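Local coordinates for oligopeptide-binding protein oppA (Lactococcus lactis, PDB 3DRF) that binds oligopeptides as the receptor of the OppABCDF ABC transporter and hands them over for uptake into the cell, at residues L140-G145 / Q174-K179; E120-T125 / Y189-V194; W136-A141 / L484-A489; S95-I100 / V170-F175. One frame throughout, in Å; residues are numbered along the deposited sequence.

Contact 1: residues L140-G145 / Q174-K179; sequences LANIVG and QFKEMK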
loop_
_atom_site.group_PDB
_atom_site.type_symbol
_atom_site.label_atom_id
_atom_site.label_comp_id
_atom_site.label_asym_id
_atom_site.label_seq_id
_atom_site.Cartn_x
_atom_site.Cartn_y
_atom_site.Cartn_z
ATOM N N LEU A 140 5.088 -10.230 -11.442
ATOM C CA LEU A 140 6.507 -10.672 -11.545
ATOM C C LEU A 140 6.699 -11.936 -12.398
ATOM O O LEU A 140 7.741 -12.183 -12.866
ATOM C CB LEU A 140 7.095 -10.856 -10.134
ATOM C CG LEU A 140 7.273 -9.490 -9.391
ATOM C CD1 LEU A 140 7.773 -9.787 -7.981
ATOM C CD2 LEU A 140 8.273 -8.543 -10.105
ATOM N N ALA A 141 5.607 -12.692 -12.615
ATOM C CA ALA A 141 5.626 -13.880 -13.513
ATOM C C ALA A 141 5.887 -13.552 -14.995
ATOM O O ALA A 141 6.234 -14.356 -15.764
ATOM C CB ALA A 141 4.324 -14.667 -13.351
ATOM N N ASN A 142 5.706 -12.273 -15.319
ATOM C CA ASN A 142 5.937 -11.747 -16.674
ATOM C C ASN A 142 7.399 -11.449 -17.017
ATOM O O ASN A 142 7.686 -11.170 -18.131
ATOM C CB ASN A 142 4.992 -10.531 -16.930
ATOM C CG ASN A 142 5.206 -9.849 -18.310
ATOM O OD1 ASN A 142 4.943 -10.419 -19.316
ATOM N ND2 ASN A 142 5.667 -8.631 -18.281
ATOM N N ILE A 143 8.295 -11.587 -16.054
ATOM C CA ILE A 143 9.748 -11.548 -16.322
ATOM C C ILE A 143 10.215 -12.975 -16.602
ATOM O O ILE A 143 10.017 -13.851 -15.823
ATOM C CB ILE A 143 10.519 -10.908 -15.144
ATOM C CG1 ILE A 143 10.184 -9.408 -15.089
ATOM C CG2 ILE A 143 12.083 -11.088 -15.365
ATOM C CD1 ILE A 143 10.731 -8.731 -13.774
ATOM N N VAL A 144 10.806 -13.156 -17.769
ATOM C CA VAL A 144 11.296 -14.481 -18.182
ATOM C C VAL A 144 12.180 -15.084 -17.089
ATOM O O VAL A 144 13.085 -14.462 -16.616
ATOM C CB VAL A 144 12.068 -14.359 -19.558
ATOM C CG1 VAL A 144 12.691 -15.698 -19.930
ATOM C CG2 VAL A 144 11.066 -13.999 -20.674
ATOM N N GLY A 145 11.867 -16.336 -16.737
ATOM C CA GLY A 145 12.677 -17.044 -15.741
ATOM C C GLY A 145 12.327 -16.773 -14.265
ATOM O O GLY A 145 12.786 -17.452 -13.388
ATOM N N GLN A 174 14.093 -8.863 -19.460
ATOM C CA GLN A 174 13.317 -9.473 -20.540
ATOM C C GLN A 174 11.940 -9.885 -20.050
ATOM O O GLN A 174 11.808 -10.717 -19.197
ATOM C CB GLN A 174 14.075 -10.721 -21.078
ATOM C CG GLN A 174 13.354 -11.436 -22.226
ATOM C CD GLN A 174 13.326 -10.589 -23.500
ATOM O OE1 GLN A 174 14.345 -10.388 -24.066
ATOM N NE2 GLN A 174 12.161 -10.105 -23.898
ATOM N N PHE A 175 10.957 -9.320 -20.695
ATOM C CA PHE A 175 9.554 -9.645 -20.417
ATOM C C PHE A 175 9.018 -10.678 -21.408
ATOM O O PHE A 175 9.527 -10.822 -22.463
ATOM C CB PHE A 175 8.656 -8.367 -20.533
ATOM C CG PHE A 175 9.131 -7.216 -19.630
ATOM C CD1 PHE A 175 9.115 -7.374 -18.261
ATOM C CD2 PHE A 175 9.542 -6.033 -20.179
ATOM C CE1 PHE A 175 9.555 -6.336 -17.420
ATOM C CE2 PHE A 175 9.978 -4.980 -19.339
ATOM C CZ PHE A 175 9.998 -5.180 -17.963
ATOM N N LYS A 176 7.934 -11.316 -21.010
ATOM C CA LYS A 176 7.064 -12.078 -21.952
ATOM C C LYS A 176 6.266 -11.121 -22.860
ATOM O O LYS A 176 6.188 -11.350 -24.020
ATOM C CB LYS A 176 6.118 -13.018 -21.194
ATOM C CG LYS A 176 6.853 -14.071 -20.321
ATOM C CD LYS A 176 5.841 -14.932 -19.530
ATOM C CE LYS A 176 6.608 -15.817 -18.629
ATOM N NZ LYS A 176 5.650 -16.552 -17.805
ATOM N N GLU A 177 5.658 -10.109 -22.270
ATOM C CA GLU A 177 4.975 -9.060 -22.991
ATOM C C GLU A 177 5.161 -7.725 -22.270
ATOM O O GLU A 177 5.332 -7.626 -21.066
ATOM C CB GLU A 177 3.423 -9.306 -23.097
ATOM C CG GLU A 177 2.994 -10.657 -23.737
ATOM C CD GLU A 177 3.387 -10.773 -25.207
ATOM O OE1 GLU A 177 3.753 -9.812 -25.830
ATOM O OE2 GLU A 177 3.298 -11.882 -25.692
ATOM N N MET A 178 5.048 -6.689 -23.072
ATOM C CA MET A 178 4.921 -5.334 -22.540
ATOM C C MET A 178 3.539 -5.172 -21.920
ATOM O O MET A 178 2.620 -5.867 -22.266
ATOM C CB MET A 178 5.103 -4.303 -23.653
ATOM C CG MET A 178 6.422 -4.417 -24.395
ATOM S SD MET A 178 7.935 -4.356 -23.328
ATOM C CE MET A 178 8.161 -2.571 -22.978
ATOM N N LYS A 179 3.464 -4.252 -20.979
ATOM C CA LYS A 179 2.208 -3.901 -20.323
ATOM C C LYS A 179 2.006 -2.381 -20.441
ATOM O O LYS A 179 2.956 -1.661 -20.377
ATOM C CB LYS A 179 2.260 -4.369 -18.847
ATOM C CG LYS A 179 2.692 -5.885 -18.633
ATOM C CD LYS A 179 1.547 -6.821 -19.019
ATOM C CE LYS A 179 2.067 -8.264 -18.991
ATOM N NZ LYS A 179 0.942 -9.158 -19.345
HETATM O O HOH W 1 2.542 -11.658 -19.568
#
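A single beta bridge between Ile143 and Phe175 joins the turn just before helix 146-150 to the end of strand 170-174. Two backbone bonds frame it. Lys176 N donates to Asn142 O at 2.9 Å, and Val144 N donates to Gln174 O at 3.0 Å. The side chain of Asn142 extends the pairing. Its CG, anti to the backbone N (chi1 177°), lies on the side of Glu177, and the amide it bears meets that residue's backbone. There Asn142 OD1 accepts from Glu177 N at 3.1 Å, in the carbonyl plane and on a lone pair. Asn142 ND2 returns a bond to Glu177 O at 3.0 Å, with that oxygen near the amide plane. Two bonds to one residue hold the amide against rotation. A water donates to Asn142 OD1 and accepts from Lys179 NZ. The Asn142 amide plane is almost parallel to the Phe175 ring (1°), with ND2 3.7 Å from Phe175 CD1. Ile143 CG1 lies 3.9 Å from Phe175 CE1, and Met182 and Phe190 also touch this ring. The extended Lys176 chain reaches back to Ala141, and its NZ donates to Ala141 O at 3.1 Å. The pattern is that of an isolated bridge prolonged by an asparagine whose amide pairs with the main-chain N-H and C=O of one residue, tying the loop before helix 146-150 to strand 170-174 and the loop after it.

Contact 2: residues E120-T125 / Y189-V194; sequences EFTYET and YFLETV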
loop_
_atom_site.group_PDB
_atom_site.type_symbol
_atom_site.label_atom_id
_atom_site.label_comp_id
_atom_site.label_asym_id
_atom_site.label_seq_id
_atom_site.Cartn_x
_atom_site.Cartn_y
_atom_site.Cartn_z
ATOM N N GLU A 120 19.258 -6.294 -9.489
ATOM C CA GLU A 120 18.793 -7.686 -9.551
ATOM C C GLU A 120 18.531 -8.236 -8.137
ATOM O O GLU A 120 17.595 -8.969 -7.927
ATOM C CB GLU A 120 19.860 -8.544 -10.315
ATOM C CG GLU A 120 19.447 -10.030 -10.408
ATOM C CD GLU A 120 19.821 -10.892 -9.174
ATOM O OE1 GLU A 120 20.559 -10.464 -8.329
ATOM O OE2 GLU A 120 19.313 -12.021 -9.175
ATOM N N PHE A 121 19.361 -7.838 -7.169
ATOM C CA PHE A 121 19.193 -8.403 -5.805
ATOM C C PHE A 121 17.829 -8.031 -5.163
ATOM O O PHE A 121 17.273 -8.841 -4.491
ATOM C CB PHE A 121 20.394 -8.009 -4.890
ATOM C CG PHE A 121 20.392 -8.743 -3.569
ATOM C CD1 PHE A 121 20.472 -8.039 -2.389
ATOM C CD2 PHE A 121 20.298 -10.120 -3.523
ATOM C CE1 PHE A 121 20.480 -8.692 -1.185
ATOM C CE2 PHE A 121 20.308 -10.810 -2.267
ATOM C CZ PHE A 121 20.375 -10.063 -1.128
ATOM N N THR A 122 17.309 -6.833 -5.470
ATOM C CA THR A 122 15.918 -6.462 -5.066
ATOM C C THR A 122 14.918 -7.606 -5.473
ATOM O O THR A 122 14.084 -8.009 -4.713
ATOM C CB THR A 122 15.526 -5.200 -5.804
ATOM O OG1 THR A 122 16.397 -4.130 -5.311
ATOM C CG2 THR A 122 14.043 -4.855 -5.523
ATOM N N TYR A 123 15.061 -8.117 -6.699
ATOM C CA TYR A 123 14.136 -9.170 -7.194
ATOM C C TYR A 123 14.264 -10.442 -6.342
ATOM O O TYR A 123 13.297 -11.044 -6.078
ATOM C CB TYR A 123 14.414 -9.506 -8.649
ATOM C CG TYR A 123 13.962 -8.383 -9.618
ATOM C CD1 TYR A 123 14.791 -7.281 -9.883
ATOM C CD2 TYR A 123 12.694 -8.382 -10.205
ATOM C CE1 TYR A 123 14.408 -6.254 -10.760
ATOM C CE2 TYR A 123 12.289 -7.331 -11.094
ATOM C CZ TYR A 123 13.166 -6.314 -11.383
ATOM O OH TYR A 123 12.736 -5.314 -12.236
ATOM N N GLU A 124 15.479 -10.790 -5.938
ATOM C CA GLU A 124 15.678 -11.961 -5.114
ATOM C C GLU A 124 15.043 -11.765 -3.749
ATOM O O GLU A 124 14.509 -12.659 -3.206
ATOM C CB GLU A 124 17.185 -12.269 -4.925
ATOM C CG GLU A 124 17.921 -12.617 -6.303
ATOM C CD GLU A 124 19.325 -13.111 -6.129
ATOM O OE1 GLU A 124 19.678 -13.323 -5.017
ATOM O OE2 GLU A 124 20.032 -13.209 -7.119
ATOM N N THR A 125 15.108 -10.548 -3.207
ATOM C CA THR A 125 14.508 -10.328 -1.869
ATOM C C THR A 125 13.003 -10.598 -1.839
ATOM O O THR A 125 12.508 -10.948 -0.833
ATOM C CB THR A 125 14.814 -8.949 -1.254
ATOM O OG1 THR A 125 14.117 -7.900 -1.981
ATOM C CG2 THR A 125 16.316 -8.662 -1.183
ATOM N N TYR A 189 5.406 -4.296 -12.856
ATOM C CA TYR A 189 5.988 -5.287 -13.820
ATOM C C TYR A 189 7.522 -5.282 -13.852
ATOM O O TYR A 189 8.112 -6.245 -14.192
ATOM C CB TYR A 189 5.359 -5.109 -15.218
ATOM C CG TYR A 189 3.895 -5.547 -15.230
ATOM C CD1 TYR A 189 3.570 -6.876 -15.282
ATOM C CD2 TYR A 189 2.847 -4.620 -15.126
ATOM C CE1 TYR A 189 2.245 -7.317 -15.283
ATOM C CE2 TYR A 189 1.501 -5.037 -15.101
ATOM C CZ TYR A 189 1.221 -6.400 -15.180
ATOM O OH TYR A 189 -0.069 -6.885 -15.156
ATOM N N PHE A 190 8.127 -4.164 -13.475
ATOM C CA PHE A 190 9.567 -4.119 -13.143
ATOM C C PHE A 190 9.685 -3.255 -11.904
ATOM O O PHE A 190 8.916 -2.382 -11.665
ATOM C CB PHE A 190 10.471 -3.676 -14.302
ATOM C CG PHE A 190 10.214 -2.269 -14.810
ATOM C CD1 PHE A 190 10.884 -1.166 -14.258
ATOM C CD2 PHE A 190 9.310 -2.050 -15.876
ATOM C CE1 PHE A 190 10.646 0.131 -14.763
ATOM C CE2 PHE A 190 9.085 -0.773 -16.347
ATOM C CZ PHE A 190 9.739 0.303 -15.837
ATOM N N LEU A 191 10.664 -3.589 -11.099
ATOM C CA LEU A 191 10.866 -2.946 -9.787
ATOM C C LEU A 191 11.751 -1.705 -9.936
ATOM O O LEU A 191 12.403 -1.510 -10.928
ATOM C CB LEU A 191 11.466 -3.971 -8.760
ATOM C CG LEU A 191 10.596 -5.255 -8.555
ATOM C CD1 LEU A 191 11.293 -6.289 -7.636
ATOM C CD2 LEU A 191 9.154 -4.865 -8.007
ATOM N N GLU A 192 11.785 -0.915 -8.870
ATOM C CA GLU A 192 12.346 0.442 -8.972
ATOM C C GLU A 192 13.285 0.794 -7.859
ATOM O O GLU A 192 13.570 1.936 -7.671
ATOM C CB GLU A 192 11.187 1.492 -9.033
ATOM C CG GLU A 192 10.126 1.207 -10.135
ATOM C CD GLU A 192 9.046 2.266 -10.221
ATOM O OE1 GLU A 192 9.301 3.440 -9.979
ATOM O OE2 GLU A 192 7.965 1.883 -10.562
ATOM N N THR A 193 13.754 -0.203 -7.115
ATOM C CA THR A 193 14.693 0.019 -5.998
ATOM C C THR A 193 15.912 -0.891 -6.136
ATOM O O THR A 193 15.875 -1.842 -6.835
ATOM C CB THR A 193 13.992 -0.254 -4.625
ATOM O OG1 THR A 193 13.562 -1.626 -4.572
ATOM C CG2 THR A 193 12.746 0.651 -4.440
ATOM N N VAL A 194 16.963 -0.509 -5.419
ATOM C CA VAL A 194 18.196 -1.308 -5.253
ATOM C C VAL A 194 18.376 -1.744 -3.786
ATOM O O VAL A 194 17.887 -1.162 -2.901
ATOM C CB VAL A 194 19.464 -0.484 -5.707
ATOM C CG1 VAL A 194 19.551 -0.438 -7.233
ATOM C CG2 VAL A 194 19.486 0.945 -5.118
HETATM O O HOH W 2 15.215 -3.109 -2.914
#
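Leu191 and Tyr123 point opposite ways as they pass, and the leucine branch lies over one face of the tyrosine ring. Leu191 CD1 sits 3.8 Å from the centroid of the Tyr123 ring and 18° off its normal, a CH-pi contact. It leans toward the CD2 side of the ring. Leu191 CG is anti to its own carbonyl carbon (chi1 -57°), which puts it near Tyr123 CE2. At the far end of the ring, Leu191 N donates to Tyr123 OH at 2.9 Å, with an angle of 164° at the hydrogen. One residue therefore meets the tyrosine twice, through its backbone N-H at the hydroxyl and its methyl on the ring. Tyr119 also hydrogen-bonds Tyr123 OH and sets its ring edge-to-face with Tyr123. Thr122 makes the second half of the contact. Its side chain crosses that of Thr193 at about a right angle. Thr122 OG1 donates to Thr193 O at 2.8 Å, from above the carbonyl plane. Thr122 CG2 turns to Leu191 CD1 at 3.8 Å and to Thr193 OG1 at 3.4 Å. A water donates to Thr122 OG1 and also bonds Thr193 OG1. The loop 189-194 thus runs along helix 116-127, whose Tyr123 also touches Ile143, Leu146 of helix 146-150 and Ile160 of strand 160-161.

Contact 3: residues W136-A141 / L484-A489; sequences WTDSLA and LFSAAA
Residues 486-489 form a type I beta turn, closed by Ala489 N to Ser486 O, and its last residue comes within 4.4 Å of Thr137, CA to CA. Asp138 and Ser486 make the polar link. Asp138 N donates to Ser486 OG at 3.1 Å, nearly straight at 168°. Ser486 OG stands between its backbone N and carbonyl carbon (chi1 68°), and it also bonds Gln482 O in the preceding helix. In return Ala488 N donates to Asp138 OD2 at 2.9 Å, reaching the oxygen from above the carboxylate plane. This bond is less certain, because it belongs to one of two conformers of the Asp138 side chain. An alanine at Ser486 would probably leave Asp138 N and Gln482 O without their shared hydroxyl and loosen the hold of the 136-141 loop on the turn. The methyl of Ala488 meets the indole, with CB 3.7 Å from Trp136 NE1. Ala488 O lies at the edge of the indole, near its plane, 3.5 Å from Trp136 CD1, and it also bonds Tyr312 OH. His150 stacks on the Trp136 ring. Ala489 CA makes a CA-H...O contact with Trp136 O at 3.3 Å. Thr137 OG1 accepts from Ser139 N, and Asp483 bonds both Thr137 OG1 and Ser139 OG. The arrangement is an ST turn set against a type I beta turn, from parts of the closed, peptide-bound receptor far apart in sequence.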
loop_
_atom_site.group_PDB
_atom_site.type_symbol
_atom_site.label_atom_id
_atom_site.label_comp_id
_atom_site.label_asym_id
_atom_site.label_seq_id
_atom_site.Cartn_x
_atom_site.Cartn_y
_atom_site.Cartn_z
ATOM N N TRP A 136 5.212 -11.144 -3.393
ATOM C CA TRP A 136 5.041 -11.921 -4.626
ATOM C C TRP A 136 3.647 -11.563 -5.239
ATOM O O TRP A 136 2.696 -11.275 -4.547
ATOM C CB TRP A 136 5.198 -13.464 -4.356
ATOM C CG TRP A 136 5.151 -14.247 -5.690
ATOM C CD1 TRP A 136 4.127 -14.982 -6.116
ATOM C CD2 TRP A 136 6.130 -14.240 -6.778
ATOM N NE1 TRP A 136 4.393 -15.497 -7.380
ATOM C CE2 TRP A 136 5.596 -15.013 -7.815
ATOM C CE3 TRP A 136 7.386 -13.629 -6.961
ATOM C CZ2 TRP A 136 6.283 -15.236 -9.012
ATOM C CZ3 TRP A 136 8.050 -13.838 -8.131
ATOM C CH2 TRP A 136 7.527 -14.639 -9.132
ATOM N N THR A 137 3.590 -11.615 -6.564
ATOM C CA THR A 137 2.406 -11.171 -7.295
ATOM C C THR A 137 2.524 -11.738 -8.713
ATOM O O THR A 137 3.570 -12.013 -9.162
ATOM C CB THR A 137 2.339 -9.623 -7.323
ATOM O OG1 THR A 137 1.375 -9.279 -8.331
ATOM C CG2 THR A 137 3.748 -8.946 -7.630
ATOM N N ASP A 138 1.404 -11.921 -9.392
ATOM C CA ASP A 138 1.476 -12.386 -10.779
ATOM C C ASP A 138 2.133 -11.377 -11.732
ATOM O O ASP A 138 2.522 -11.742 -12.830
ATOM C CB ASP A 138 0.095 -12.795 -11.287
ATOM C CG ASP A 138 -0.349 -14.116 -10.707
ATOM O OD1 ASP A 138 0.355 -15.103 -10.986
ATOM O OD2 ASP A 138 -1.371 -14.162 -9.985
ATOM N N SER A 139 2.294 -10.122 -11.313
ATOM C CA SER A 139 3.023 -9.165 -12.201
ATOM C C SER A 139 4.457 -9.650 -12.454
ATOM O O SER A 139 4.975 -9.497 -13.525
ATOM C CB SER A 139 3.107 -7.792 -11.544
ATOM O OG SER A 139 1.799 -7.249 -11.238
ATOM N N LEU A 140 5.088 -10.230 -11.442
ATOM C CA LEU A 140 6.507 -10.672 -11.545
ATOM C C LEU A 140 6.699 -11.936 -12.398
ATOM O O LEU A 140 7.741 -12.183 -12.866
ATOM C CB LEU A 140 7.095 -10.856 -10.134
ATOM C CG LEU A 140 7.273 -9.490 -9.391
ATOM C CD1 LEU A 140 7.773 -9.787 -7.981
ATOM C CD2 LEU A 140 8.273 -8.543 -10.105
ATOM N N ALA A 141 5.607 -12.692 -12.615
ATOM C CA ALA A 141 5.626 -13.880 -13.513
ATOM C C ALA A 141 5.887 -13.552 -14.995
ATOM O O ALA A 141 6.234 -14.356 -15.764
ATOM C CB ALA A 141 4.324 -14.667 -13.351
ATOM N N LEU A 484 -2.585 -6.042 -5.622
ATOM C CA LEU A 484 -3.540 -6.207 -4.502
ATOM C C LEU A 484 -4.345 -7.515 -4.564
ATOM O O LEU A 484 -4.663 -8.067 -3.547
ATOM C CB LEU A 484 -4.527 -5.043 -4.512
ATOM C CG LEU A 484 -3.975 -3.616 -4.321
ATOM C CD1 LEU A 484 -5.142 -2.651 -4.187
ATOM C CD2 LEU A 484 -3.064 -3.472 -3.066
ATOM N N PHE A 485 -4.705 -7.955 -5.763
ATOM C CA PHE A 485 -5.736 -9.007 -5.907
ATOM C C PHE A 485 -5.359 -10.220 -6.775
ATOM O O PHE A 485 -6.087 -11.146 -6.823
ATOM C CB PHE A 485 -7.014 -8.395 -6.450
ATOM C CG PHE A 485 -7.633 -7.384 -5.501
ATOM C CD1 PHE A 485 -8.046 -7.742 -4.223
ATOM C CD2 PHE A 485 -7.758 -6.092 -5.912
ATOM C CE1 PHE A 485 -8.568 -6.803 -3.368
ATOM C CE2 PHE A 485 -8.302 -5.088 -5.049
ATOM C CZ PHE A 485 -8.697 -5.450 -3.789
ATOM N N SER A 486 -4.214 -10.207 -7.427
ATOM C CA SER A 486 -3.868 -11.364 -8.289
ATOM C C SER A 486 -3.774 -12.655 -7.448
ATOM O O SER A 486 -3.435 -12.659 -6.297
ATOM C CB SER A 486 -2.588 -11.114 -9.132
ATOM O OG SER A 486 -1.401 -11.038 -8.323
ATOM N N ALA A 487 -4.071 -13.749 -8.129
ATOM C CA ALA A 487 -4.178 -15.047 -7.504
ATOM C C ALA A 487 -2.916 -15.438 -6.705
ATOM O O ALA A 487 -3.038 -16.074 -5.721
ATOM C CB ALA A 487 -4.492 -16.104 -8.564
ATOM N N ALA A 488 -1.745 -15.043 -7.205
ATOM C CA ALA A 488 -0.482 -15.396 -6.522
ATOM C C ALA A 488 -0.064 -14.468 -5.370
ATOM O O ALA A 488 0.878 -14.755 -4.717
ATOM C CB ALA A 488 0.655 -15.424 -7.546
ATOM N N ALA A 489 -0.795 -13.386 -5.138
ATOM C CA ALA A 489 -0.381 -12.373 -4.169
ATOM C C ALA A 489 -0.929 -12.607 -2.752
ATOM O O ALA A 489 -2.102 -12.570 -2.584
ATOM C CB ALA A 489 -0.923 -10.980 -4.647
#

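Contact 4: residues S95-I100 / V170-F175; sequences SKTATI and VIKVQF
Strands 97-100 and 170-174 are the two inner strands of a four-stranded antiparallel sheet. Their segment axes run at 166° and come within 4.7 Å. Ala98 with Val173 and Ile100 with Ile171 are hydrogen-bonded pairs, each with two bonds. Val173 N to Ala98 O is the shortest of these at 2.8 Å. Thr97 with Gln174 and Thr99 with Lys172 are non-hydrogen-bonded pairs. On the face of Ala98, Ile100, Ile171 and Val173 the side chains are apolar. Ile100 CD1 meets Val173 CG2 at 3.9 Å, and Ala98 CB meets Phe175 CE2 at 3.7 Å. Tyr119 of helix 116-127 packs on this face. On the other face the Gln174 chain bends at CG (chi2 68°). Its NE2 donates to Ser95 O at 3.0 Å, almost straight and in the amide plane. A water donates to both Ser95 O and Gln174 OE1, while Thr97 CG2 rests 3.5 Å from OE1. An alanine at Gln174 would probably leave Ser95 O and Phe175 O without their shared amide donor and the turn less firmly held. Lys96 and Thr97 form a G1 bulge opposite Asp92. The chemistry implies a two-sided sheet, apolar toward helix 116-127 and largely polar on the face of Gln174.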
loop_
_atom_site.group_PDB
_atom_site.type_symbol
_atom_site.label_atom_id
_atom_site.label_comp_id
_atom_site.label_asym_id
_atom_site.label_seq_id
_atom_site.Cartn_x
_atom_site.Cartn_y
_atom_site.Cartn_z
ATOM N N SER A 95 11.697 -5.750 -28.804
ATOM C CA SER A 95 12.449 -6.762 -28.076
ATOM C C SER A 95 11.707 -7.215 -26.798
ATOM O O SER A 95 12.006 -8.267 -26.293
ATOM C CB SER A 95 13.847 -6.227 -27.670
ATOM O OG SER A 95 14.630 -5.989 -28.837
ATOM N N LYS A 96 10.791 -6.396 -26.305
ATOM C CA LYS A 96 10.023 -6.612 -25.044
ATOM C C LYS A 96 10.950 -6.579 -23.818
ATOM O O LYS A 96 10.949 -7.446 -23.045
ATOM C CB LYS A 96 9.175 -7.903 -25.129
ATOM C CG LYS A 96 8.321 -7.967 -26.405
ATOM C CD LYS A 96 7.312 -9.157 -26.451
ATOM C CE LYS A 96 6.544 -9.152 -27.761
ATOM N NZ LYS A 96 5.641 -10.356 -27.801
ATOM N N THR A 97 11.739 -5.513 -23.753
ATOM C CA THR A 97 12.694 -5.345 -22.664
ATOM C C THR A 97 12.568 -3.943 -22.011
ATOM O O THR A 97 12.057 -3.006 -22.551
ATOM C CB THR A 97 14.162 -5.559 -23.137
ATOM O OG1 THR A 97 14.458 -4.556 -24.100
ATOM C CG2 THR A 97 14.356 -6.913 -23.835
ATOM N N ALA A 98 13.019 -3.890 -20.763
ATOM C CA ALA A 98 13.380 -2.645 -20.060
ATOM C C ALA A 98 14.897 -2.694 -19.807
ATOM O O ALA A 98 15.428 -3.691 -19.366
ATOM C CB ALA A 98 12.616 -2.496 -18.728
ATOM N N THR A 99 15.555 -1.593 -20.102
ATOM C CA THR A 99 16.974 -1.452 -19.838
ATOM C C THR A 99 17.150 -0.311 -18.846
ATOM O O THR A 99 16.779 0.812 -19.122
ATOM C CB THR A 99 17.743 -1.153 -21.129
ATOM O OG1 THR A 99 17.509 -2.202 -22.053
ATOM C CG2 THR A 99 19.248 -1.095 -20.851
ATOM N N ILE A 100 17.731 -0.652 -17.697
ATOM C CA ILE A 100 17.931 0.283 -16.589
ATOM C C ILE A 100 19.417 0.683 -16.586
ATOM O O ILE A 100 20.267 -0.154 -16.576
ATOM C CB ILE A 100 17.537 -0.379 -15.208
ATOM C CG1 ILE A 100 16.030 -0.670 -15.096
ATOM C CG2 ILE A 100 17.946 0.530 -14.077
ATOM C CD1 ILE A 100 15.575 -1.927 -15.835
ATOM N N VAL A 170 24.430 -1.255 -15.898
ATOM C CA VAL A 170 23.307 -1.547 -16.835
ATOM C C VAL A 170 22.677 -2.909 -16.546
ATOM O O VAL A 170 23.321 -3.870 -16.351
ATOM C CB VAL A 170 23.792 -1.485 -18.324
ATOM C CG1 VAL A 170 22.591 -1.654 -19.314
ATOM C CG2 VAL A 170 24.573 -0.161 -18.609
ATOM N N ILE A 171 21.352 -2.910 -16.525
ATOM C CA ILE A 171 20.557 -4.128 -16.375
ATOM C C ILE A 171 19.502 -4.219 -17.493
ATOM O O ILE A 171 18.793 -3.322 -17.737
ATOM C CB ILE A 171 19.801 -4.166 -15.010
ATOM C CG1 ILE A 171 20.749 -3.747 -13.861
ATOM C CG2 ILE A 171 19.314 -5.635 -14.777
ATOM C CD1 ILE A 171 20.560 -2.224 -13.413
ATOM N N LYS A 172 19.471 -5.356 -18.151
ATOM C CA LYS A 172 18.425 -5.676 -19.128
ATOM C C LYS A 172 17.425 -6.636 -18.490
ATOM O O LYS A 172 17.777 -7.681 -18.005
ATOM C CB LYS A 172 19.041 -6.392 -20.347
ATOM C CG LYS A 172 18.040 -6.779 -21.448
ATOM C CD LYS A 172 18.757 -7.606 -22.580
ATOM C CE LYS A 172 17.831 -8.730 -23.080
ATOM N NZ LYS A 172 18.493 -9.534 -24.180
ATOM N N VAL A 173 16.165 -6.278 -18.536
ATOM C CA VAL A 173 15.047 -7.136 -18.065
ATOM C C VAL A 173 14.175 -7.564 -19.254
ATOM O O VAL A 173 13.667 -6.766 -19.973
ATOM C CB VAL A 173 14.160 -6.388 -17.029
ATOM C CG1 VAL A 173 13.018 -7.294 -16.529
ATOM C CG2 VAL A 173 15.055 -5.804 -15.878
ATOM N N GLN A 174 14.093 -8.863 -19.460
ATOM C CA GLN A 174 13.317 -9.473 -20.540
ATOM C C GLN A 174 11.940 -9.885 -20.050
ATOM O O GLN A 174 11.808 -10.717 -19.197
ATOM C CB GLN A 174 14.075 -10.721 -21.078
ATOM C CG GLN A 174 13.354 -11.436 -22.226
ATOM C CD GLN A 174 13.326 -10.589 -23.500
ATOM O OE1 GLN A 174 14.345 -10.388 -24.066
ATOM N NE2 GLN A 174 12.161 -10.105 -23.898
ATOM N N PHE A 175 10.957 -9.320 -20.695
ATOM C CA PHE A 175 9.554 -9.645 -20.417
ATOM C C PHE A 175 9.018 -10.678 -21.408
ATOM O O PHE A 175 9.527 -10.822 -22.463
ATOM C CB PHE A 175 8.656 -8.367 -20.533
ATOM C CG PHE A 175 9.131 -7.216 -19.630
ATOM C CD1 PHE A 175 9.115 -7.374 -18.261
ATOM C CD2 PHE A 175 9.542 -6.033 -20.179
ATOM C CE1 PHE A 175 9.555 -6.336 -17.420
ATOM C CE2 PHE A 175 9.978 -4.980 -19.339
ATOM C CZ PHE A 175 9.998 -5.180 -17.963
HETATM O O HOH W 3 13.816 -10.234 -27.007
#

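In the fold
Along the chain the first segments come in the order 95-100, 120-125, 136-141 and 140-145, the last two overlapping. Contacts 1 and 4 share Gln174 and Phe175, and their centres are about 10 Å apart. A salt bridge from Lys96 to Glu177 also joins them. The centre of contact 2 is about 14 Å from that of contact 1 and about 13 Å from that of contact 4, and Phe175 touches Tyr189 and Phe190 of its loop. Helix 116-127, the four-stranded sheet and the loops after it thus form one packed region. Contact 3 shares Leu140 and Ala141 with contact 1 but reaches residues 484-489, over 340 residues on, so it ties this region to a part of the chain far off in sequence.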